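Local coordinates for protein separin (Saccharomyces cerevisiae, PDB 5U1T) that cleaves the MCD1/SCC1 subunit of cohesin at the onset of anaphase as a caspase-like cysteine protease, and is held inactive by securin for most of the cell cycle, at residues 332-337 against 382-387; 156-161 against 239-244; 1068-1073 against 1120-1125. All coordinates share one frame; numbering follows the deposited sequence.

Contact 1. Residues 332-337 against 382-387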
# COMPACT_ATOMS: atom_id res chain seq x y z
N THR A 332 36.97 -60.40 -3.25
CA THR A 332 38.31 -60.77 -2.80
C THR A 332 39.13 -59.52 -2.49
O THR A 332 39.99 -59.55 -1.61
CB THR A 332 39.07 -61.65 -3.84
OG1 THR A 332 38.22 -62.71 -4.29
CG2 THR A 332 40.33 -62.25 -3.22
N ILE A 333 38.86 -58.43 -3.20
CA ILE A 333 39.60 -57.19 -2.96
C ILE A 333 39.35 -56.68 -1.54
O ILE A 333 40.30 -56.36 -0.82
CB ILE A 333 39.24 -56.08 -3.98
CG1 ILE A 333 39.69 -56.50 -5.38
CG2 ILE A 333 39.89 -54.76 -3.58
CD1 ILE A 333 40.07 -55.35 -6.29
N ARG A 334 38.08 -56.61 -1.15
CA ARG A 334 37.71 -56.24 0.22
C ARG A 334 38.41 -57.17 1.22
O ARG A 334 39.07 -56.70 2.15
CB ARG A 334 36.20 -56.29 0.43
CG ARG A 334 35.55 -54.92 0.52
CD ARG A 334 34.19 -54.96 1.20
NE ARG A 334 34.20 -54.25 2.48
CZ ARG A 334 33.98 -54.83 3.66
NH1 ARG A 334 33.72 -56.13 3.72
NH2 ARG A 334 34.01 -54.11 4.78
N LEU A 335 38.25 -58.47 0.99
CA LEU A 335 38.82 -59.52 1.85
C LEU A 335 40.30 -59.32 2.11
O LEU A 335 40.74 -59.32 3.26
CB LEU A 335 38.59 -60.89 1.21
CG LEU A 335 37.17 -61.39 1.40
CD1 LEU A 335 36.82 -62.46 0.37
CD2 LEU A 335 36.98 -61.88 2.83
N GLU A 336 41.05 -59.16 1.03
CA GLU A 336 42.48 -58.97 1.10
C GLU A 336 42.85 -57.70 1.84
O GLU A 336 43.88 -57.64 2.51
CB GLU A 336 43.06 -58.95 -0.31
CG GLU A 336 42.90 -60.28 -1.00
CD GLU A 336 43.88 -61.29 -0.48
OE1 GLU A 336 45.08 -61.08 -0.75
OE2 GLU A 336 43.46 -62.27 0.20
N GLY A 337 42.01 -56.68 1.71
CA GLY A 337 42.21 -55.43 2.40
C GLY A 337 43.52 -54.79 2.02
O GLY A 337 44.36 -54.49 2.87
N CYS A 382 33.98 -48.30 -1.18
CA CYS A 382 34.06 -46.85 -1.05
C CYS A 382 34.13 -46.40 0.40
O CYS A 382 34.83 -45.45 0.71
CB CYS A 382 32.88 -46.19 -1.75
SG CYS A 382 32.92 -46.47 -3.52
N ILE A 383 33.43 -47.08 1.29
CA ILE A 383 33.52 -46.73 2.70
C ILE A 383 34.85 -47.19 3.33
O ILE A 383 35.37 -46.54 4.23
CB ILE A 383 32.32 -47.31 3.47
CG1 ILE A 383 31.02 -46.84 2.82
CG2 ILE A 383 32.35 -46.90 4.93
CD1 ILE A 383 29.81 -47.45 3.42
N ASP A 384 35.42 -48.29 2.84
CA ASP A 384 36.73 -48.74 3.31
C ASP A 384 37.82 -47.76 2.90
O ASP A 384 38.86 -47.66 3.54
CB ASP A 384 37.07 -50.13 2.76
CG ASP A 384 36.22 -51.24 3.37
OD1 ASP A 384 35.36 -50.95 4.22
OD2 ASP A 384 36.42 -52.42 2.98
N TYR A 385 37.56 -47.04 1.81
CA TYR A 385 38.56 -46.21 1.15
C TYR A 385 38.34 -44.71 1.31
O TYR A 385 39.09 -43.91 0.77
CB TYR A 385 38.59 -46.52 -0.35
CG TYR A 385 39.32 -47.76 -0.76
CD1 TYR A 385 40.01 -48.54 0.16
CD2 TYR A 385 39.32 -48.15 -2.09
CE1 TYR A 385 40.69 -49.70 -0.25
CE2 TYR A 385 40.00 -49.29 -2.51
CZ TYR A 385 40.68 -50.06 -1.59
OH TYR A 385 41.33 -51.18 -2.03
N LYS A 386 37.29 -44.34 2.04
CA LYS A 386 36.86 -42.94 2.10
C LYS A 386 36.80 -42.34 0.69
O LYS A 386 37.59 -41.46 0.36
CB LYS A 386 37.78 -42.13 3.00
CG LYS A 386 37.94 -42.71 4.39
CD LYS A 386 38.96 -41.93 5.19
CE LYS A 386 39.16 -42.57 6.54
NZ LYS A 386 39.67 -43.97 6.39
N GLU A 387 35.89 -42.84 -0.13
CA GLU A 387 35.73 -42.37 -1.51
C GLU A 387 34.31 -41.86 -1.73
O GLU A 387 33.46 -42.59 -2.25
CB GLU A 387 36.05 -43.48 -2.50
CG GLU A 387 37.52 -43.84 -2.52
CD GLU A 387 38.35 -42.80 -3.23
OE1 GLU A 387 37.79 -42.10 -4.11
OE2 GLU A 387 39.55 -42.68 -2.91
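A salt bridge between R334 and D384 carries the polar part of this contact, joining the C-terminal ends of helices 319-336 and 365-384. NE of R334 lies 2.9 Å from OD2 of D384, but the N-H points well off the oxygen (122° at the hydrogen), and the hydrogen bond within the bridge is weak. The second bond of the bridge is weak for the opposite reason: NH2 of R334 aims fairly straight at OD1 of D384 (161°) but stays 3.5 Å away. OD1 sits at the edge of the guanidinium, in its plane, whereas OD2 approaches obliquely. With the guanidinium and carboxylate planes 41° apart, the pair is twisted away from a flat two-pronged match. The arginine chain bends at its third torsion, which folds NE and NH2 over to the aspartate, and the two side chains cross at about a right angle. Both charges have further partners: OD1 of D384 also forms a salt bridge with R162, its stronger partner, and NH1 of R334 with E155. The aliphatic part of R334 lies against the same carboxylate, CG being 3.6 Å from OD2 of D384. Farther out, Y385 reaches across between the helices, and its OH comes to 4.2 Å from CG2 of I333. That hydroxyl is hydrogen-bonded to the backbone O of L338, just past the end of helix 319-336. Beyond these pairs, I333 and R334 pack on I381 of helix 365-384. Two acids and two arginines thus alternate in a chain, E155-R334-D384-R162, in which each inner charge is shared between two partners; the network probably offsets its own charge and ties the two helix ends to the 155-162 region.

Contact 2. Residues 156-161 against 239-244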
# COMPACT_ATOMS: atom_id res chain seq x y z
N LEU A 156 35.72 -57.80 11.58
CA LEU A 156 35.97 -56.65 12.44
C LEU A 156 37.42 -56.21 12.42
O LEU A 156 37.75 -55.10 12.00
CB LEU A 156 35.55 -56.97 13.87
CG LEU A 156 35.91 -55.95 14.93
CD1 LEU A 156 35.07 -54.74 14.64
CD2 LEU A 156 35.65 -56.48 16.33
N PHE A 157 38.29 -57.09 12.88
CA PHE A 157 39.68 -56.73 13.08
C PHE A 157 40.43 -56.66 11.75
O PHE A 157 41.37 -55.88 11.62
CB PHE A 157 40.34 -57.69 14.05
CG PHE A 157 40.07 -57.36 15.50
CD1 PHE A 157 40.70 -56.27 16.11
CD2 PHE A 157 39.19 -58.10 16.26
CE1 PHE A 157 40.46 -55.95 17.44
CE2 PHE A 157 38.94 -57.78 17.59
CZ PHE A 157 39.58 -56.71 18.18
N SER A 158 39.98 -57.42 10.76
CA SER A 158 40.49 -57.28 9.39
C SER A 158 40.41 -55.81 8.96
O SER A 158 41.38 -55.25 8.50
CB SER A 158 39.71 -58.17 8.41
OG SER A 158 40.17 -58.02 7.07
N HIS A 159 39.23 -55.21 9.13
CA HIS A 159 39.02 -53.81 8.80
C HIS A 159 38.95 -52.93 10.04
O HIS A 159 38.08 -52.07 10.14
CB HIS A 159 37.75 -53.63 7.99
CG HIS A 159 37.76 -54.37 6.69
ND1 HIS A 159 37.11 -55.57 6.51
CD2 HIS A 159 38.36 -54.08 5.51
CE1 HIS A 159 37.29 -55.99 5.28
NE2 HIS A 159 38.05 -55.10 4.65
N ASP A 160 39.87 -53.16 10.98
CA ASP A 160 39.99 -52.37 12.20
C ASP A 160 40.10 -50.86 11.95
O ASP A 160 39.64 -50.06 12.77
CB ASP A 160 41.21 -52.83 13.00
CG ASP A 160 42.48 -52.83 12.18
OD1 ASP A 160 42.48 -52.28 11.05
OD2 ASP A 160 43.49 -53.37 12.66
N LYS A 161 40.70 -50.47 10.83
CA LYS A 161 40.83 -49.05 10.46
C LYS A 161 39.47 -48.38 10.37
O LYS A 161 39.31 -47.19 10.67
CB LYS A 161 41.56 -48.91 9.14
CG LYS A 161 43.05 -48.75 9.30
CD LYS A 161 43.81 -49.46 8.21
CE LYS A 161 44.28 -48.50 7.13
NZ LYS A 161 45.33 -49.15 6.26
N LEU A 239 43.90 -63.73 6.30
CA LEU A 239 45.35 -63.70 6.55
C LEU A 239 46.09 -62.57 5.87
O LEU A 239 46.89 -61.88 6.51
CB LEU A 239 45.99 -65.03 6.14
CG LEU A 239 47.48 -65.37 6.41
CD1 LEU A 239 48.43 -64.82 5.35
CD2 LEU A 239 47.95 -64.95 7.80
N ASN A 240 45.84 -62.38 4.58
CA ASN A 240 46.49 -61.30 3.85
C ASN A 240 46.28 -59.95 4.52
O ASN A 240 47.25 -59.23 4.76
CB ASN A 240 45.99 -61.23 2.41
CG ASN A 240 46.82 -60.29 1.56
OD1 ASN A 240 47.95 -60.61 1.18
ND2 ASN A 240 46.26 -59.12 1.25
N SER A 241 45.03 -59.64 4.83
CA SER A 241 44.69 -58.38 5.49
C SER A 241 45.49 -58.21 6.78
O SER A 241 46.15 -57.18 6.98
CB SER A 241 43.18 -58.31 5.77
OG SER A 241 42.77 -57.01 6.17
N PHE A 242 45.45 -59.23 7.64
CA PHE A 242 46.11 -59.17 8.94
C PHE A 242 47.62 -58.94 8.86
O PHE A 242 48.15 -58.06 9.56
CB PHE A 242 45.85 -60.46 9.71
CG PHE A 242 44.52 -60.49 10.38
CD1 PHE A 242 43.41 -60.95 9.70
CD2 PHE A 242 44.39 -60.06 11.68
CE1 PHE A 242 42.18 -60.98 10.32
CE2 PHE A 242 43.16 -60.09 12.30
CZ PHE A 242 42.05 -60.55 11.62
N TYR A 243 48.29 -59.73 8.03
CA TYR A 243 49.74 -59.66 7.87
C TYR A 243 50.14 -58.29 7.34
O TYR A 243 51.11 -57.69 7.83
CB TYR A 243 50.24 -60.77 6.93
CG TYR A 243 51.72 -60.71 6.55
CD1 TYR A 243 52.15 -59.97 5.45
CD2 TYR A 243 52.68 -61.42 7.27
CE1 TYR A 243 53.50 -59.92 5.10
CE2 TYR A 243 54.02 -61.38 6.92
CZ TYR A 243 54.43 -60.62 5.83
OH TYR A 243 55.77 -60.58 5.48
N LEU A 244 49.40 -57.78 6.36
CA LEU A 244 49.67 -56.46 5.81
C LEU A 244 49.70 -55.40 6.90
O LEU A 244 50.60 -54.58 6.95
CB LEU A 244 48.64 -56.09 4.75
CG LEU A 244 48.72 -56.81 3.40
CD1 LEU A 244 47.71 -56.21 2.42
CD2 LEU A 244 50.14 -56.78 2.84
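S158 and S241 meet where two helices of separase's all-helical N-terminal region come together: the C-terminal end of helix 146-158 lies against the flank of helix 236-250. The approach is close, with the CA atoms of these two serines 5.8 Å apart, and small side chains at the point of contact make room for it. Their hydroxyls share a hydrogen bond, OG of S158 to OG of S241 at 2.9 Å, in which either could be the donor. Both serines hold OG anti to the backbone N (chi1 179° in S158 and -169° in S241), a setting that turns the two oxygens to each other across the gap. S158 OG also packs on CB of S241 at 3.3 Å. On its own side of the contact it lies over one face of the H159 imidazole, displaced toward the rim of that ring.

Beside the serine pair, F242 pushes its ring into the last turn of helix 146-158. The far end of the ring makes the touch: CZ of F242 is 3.8 Å from the backbone N of S158, and CE2 of F242 is 4.1 Å from CB of F157. Both of those atoms meet the ring obliquely. The F157 ring itself leads elsewhere, toward L175 and V179 of helix 172-185 and Y200 of helix 190-203, while L192 of the latter also packs on F242. The contact is buried and mixed, a polar pair next to an aromatic wedge, with helix 190-203 touching phenylalanines from both segments. At the wedge's flank, CE1 of F242 lies 4.2 Å from both CA and CB of S158, covering the base of the side chain whose hydroxyl bonds to S241.

Contact 3. Residues 1068-1073 against 1120-1125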
# COMPACT_ATOMS: atom_id res chain seq x y z
N THR A 1068 -6.81 44.61 -14.35
CA THR A 1068 -6.27 43.31 -13.98
C THR A 1068 -7.04 42.81 -12.76
O THR A 1068 -7.25 41.61 -12.62
CB THR A 1068 -4.74 43.34 -13.70
OG1 THR A 1068 -4.48 43.63 -12.33
CG2 THR A 1068 -4.00 44.32 -14.59
N ASN A 1069 -7.55 43.69 -11.94
CA ASN A 1069 -8.29 43.24 -10.80
C ASN A 1069 -9.66 42.73 -11.15
O ASN A 1069 -10.18 41.85 -10.54
CB ASN A 1069 -8.42 44.34 -9.79
CG ASN A 1069 -8.16 43.86 -8.40
OD1 ASN A 1069 -9.03 43.33 -7.76
ND2 ASN A 1069 -6.94 44.01 -7.95
N PHE A 1070 -10.25 43.32 -12.16
CA PHE A 1070 -11.55 42.86 -12.64
C PHE A 1070 -11.47 41.42 -13.15
O PHE A 1070 -12.33 40.58 -12.84
CB PHE A 1070 -12.07 43.78 -13.75
CG PHE A 1070 -13.15 44.74 -13.31
CD1 PHE A 1070 -12.94 45.63 -12.27
CD2 PHE A 1070 -14.37 44.78 -13.99
CE1 PHE A 1070 -13.94 46.53 -11.89
CE2 PHE A 1070 -15.37 45.70 -13.61
CZ PHE A 1070 -15.15 46.56 -12.56
N SER A 1071 -10.44 41.12 -13.93
CA SER A 1071 -10.30 39.78 -14.44
C SER A 1071 -9.71 38.84 -13.39
O SER A 1071 -9.92 37.64 -13.47
CB SER A 1071 -9.46 39.75 -15.73
OG SER A 1071 -8.30 40.54 -15.64
N LEU A 1072 -9.01 39.37 -12.40
CA LEU A 1072 -8.55 38.52 -11.29
C LEU A 1072 -9.75 37.98 -10.51
O LEU A 1072 -9.75 36.82 -10.11
CB LEU A 1072 -7.62 39.29 -10.34
CG LEU A 1072 -6.68 38.62 -9.33
CD1 LEU A 1072 -6.11 39.65 -8.37
CD2 LEU A 1072 -7.29 37.51 -8.53
N THR A 1073 -10.76 38.81 -10.29
CA THR A 1073 -11.92 38.41 -9.49
C THR A 1073 -12.81 37.48 -10.31
O THR A 1073 -13.71 36.85 -9.77
CB THR A 1073 -12.74 39.63 -9.01
OG1 THR A 1073 -12.97 40.47 -10.13
CG2 THR A 1073 -12.00 40.43 -7.98
N ALA A 1120 -8.91 38.64 -21.79
CA ALA A 1120 -9.32 38.85 -23.17
C ALA A 1120 -10.83 38.98 -23.24
O ALA A 1120 -11.36 39.71 -24.07
CB ALA A 1120 -8.84 37.73 -24.06
N ALA A 1121 -11.53 38.28 -22.35
CA ALA A 1121 -12.98 38.35 -22.31
C ALA A 1121 -13.41 39.77 -21.99
O ALA A 1121 -14.25 40.37 -22.67
CB ALA A 1121 -13.54 37.39 -21.29
N GLN A 1122 -12.80 40.31 -20.95
CA GLN A 1122 -13.11 41.64 -20.49
C GLN A 1122 -12.73 42.71 -21.52
O GLN A 1122 -13.47 43.68 -21.72
CB GLN A 1122 -12.40 41.88 -19.17
CG GLN A 1122 -12.38 43.29 -18.72
CD GLN A 1122 -12.16 43.36 -17.23
OE1 GLN A 1122 -12.52 42.42 -16.52
NE2 GLN A 1122 -11.56 44.46 -16.76
N LYS A 1123 -11.59 42.53 -22.19
CA LYS A 1123 -11.19 43.46 -23.24
C LYS A 1123 -12.19 43.42 -24.38
O LYS A 1123 -12.59 44.46 -24.92
CB LYS A 1123 -9.78 43.13 -23.75
CG LYS A 1123 -9.45 43.77 -25.09
CD LYS A 1123 -8.04 44.32 -25.15
CE LYS A 1123 -7.56 44.49 -26.58
NZ LYS A 1123 -7.40 43.16 -27.28
N ASP A 1124 -12.63 42.22 -24.74
CA ASP A 1124 -13.62 42.04 -25.80
C ASP A 1124 -14.96 42.65 -25.44
O ASP A 1124 -15.56 43.33 -26.27
CB ASP A 1124 -13.80 40.57 -26.12
CG ASP A 1124 -12.67 40.02 -26.93
OD1 ASP A 1124 -11.95 40.83 -27.55
OD2 ASP A 1124 -12.50 38.78 -26.95
N LEU A 1125 -15.44 42.40 -24.22
CA LEU A 1125 -16.72 42.97 -23.77
C LEU A 1125 -16.70 44.50 -23.86
O LEU A 1125 -17.64 45.12 -24.36
CB LEU A 1125 -17.04 42.54 -22.33
CG LEU A 1125 -17.71 41.17 -22.15
CD1 LEU A 1125 -17.89 40.86 -20.68
CD2 LEU A 1125 -19.04 41.12 -22.86
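Van der Waals packing carries the contact of F1070 with Q1122, and no hydrogen bond crosses between the two segments. The amide of Q1122 comes up to the base of the F1070 side chain: CB of F1070 lies almost straight beyond CD on the line of the CG-CD bond of Q1122, equally far (3.1 Å) from its OE1 and NE2. The ring beyond leads away from the glutamine, so that NE2 of Q1122 stands 3.8 Å from CG of F1070, in an oblique approach. Ring and amide planes are 83° apart, nearly perpendicular. Q1122 gets there as an extended chain whose first torsion (chi1 167°) sends CG away from the backbone N. The contact packs helix 1062-1072 against helix 1111-1127, which leads into the mixed sheet through strand 1132-1139; R1158 of strand 1157-1163 and Y1388 of helix 1388-1397, both within the peptidase C50 family region, touch both F1070 and Q1122. CB of S1071 adds to the packing, 4.1 Å from OE1 of Q1122, and S1071 also touches V1118 and S1119, a turn earlier on the glutamine's helix. Among polar neighbours, the backbone N of S1071 lies 3.6 Å from OE1 of Q1122.

Contacts 1 and 2 belong to one neighbourhood, their centres 11 Å apart, and probable hydrogen bonds join them: R334 O to H159 NE2 and E336 O to N240 ND2. The end of helix 319-336 thus meets both segments of contact 2. Contact 3 stands alone on the opposite side of the chain's centre, about 90 Å from contact 1 between nearest atoms. All three pair helices. Contact 1, only partly buried, relies on charge; contact 2, fully buried, combines a neutral hydroxyl pair with an aromatic ring; contact 3, also buried, sets an uncharged amide against a phenylalanine beside a beta-sheet, a setting absent from the other two.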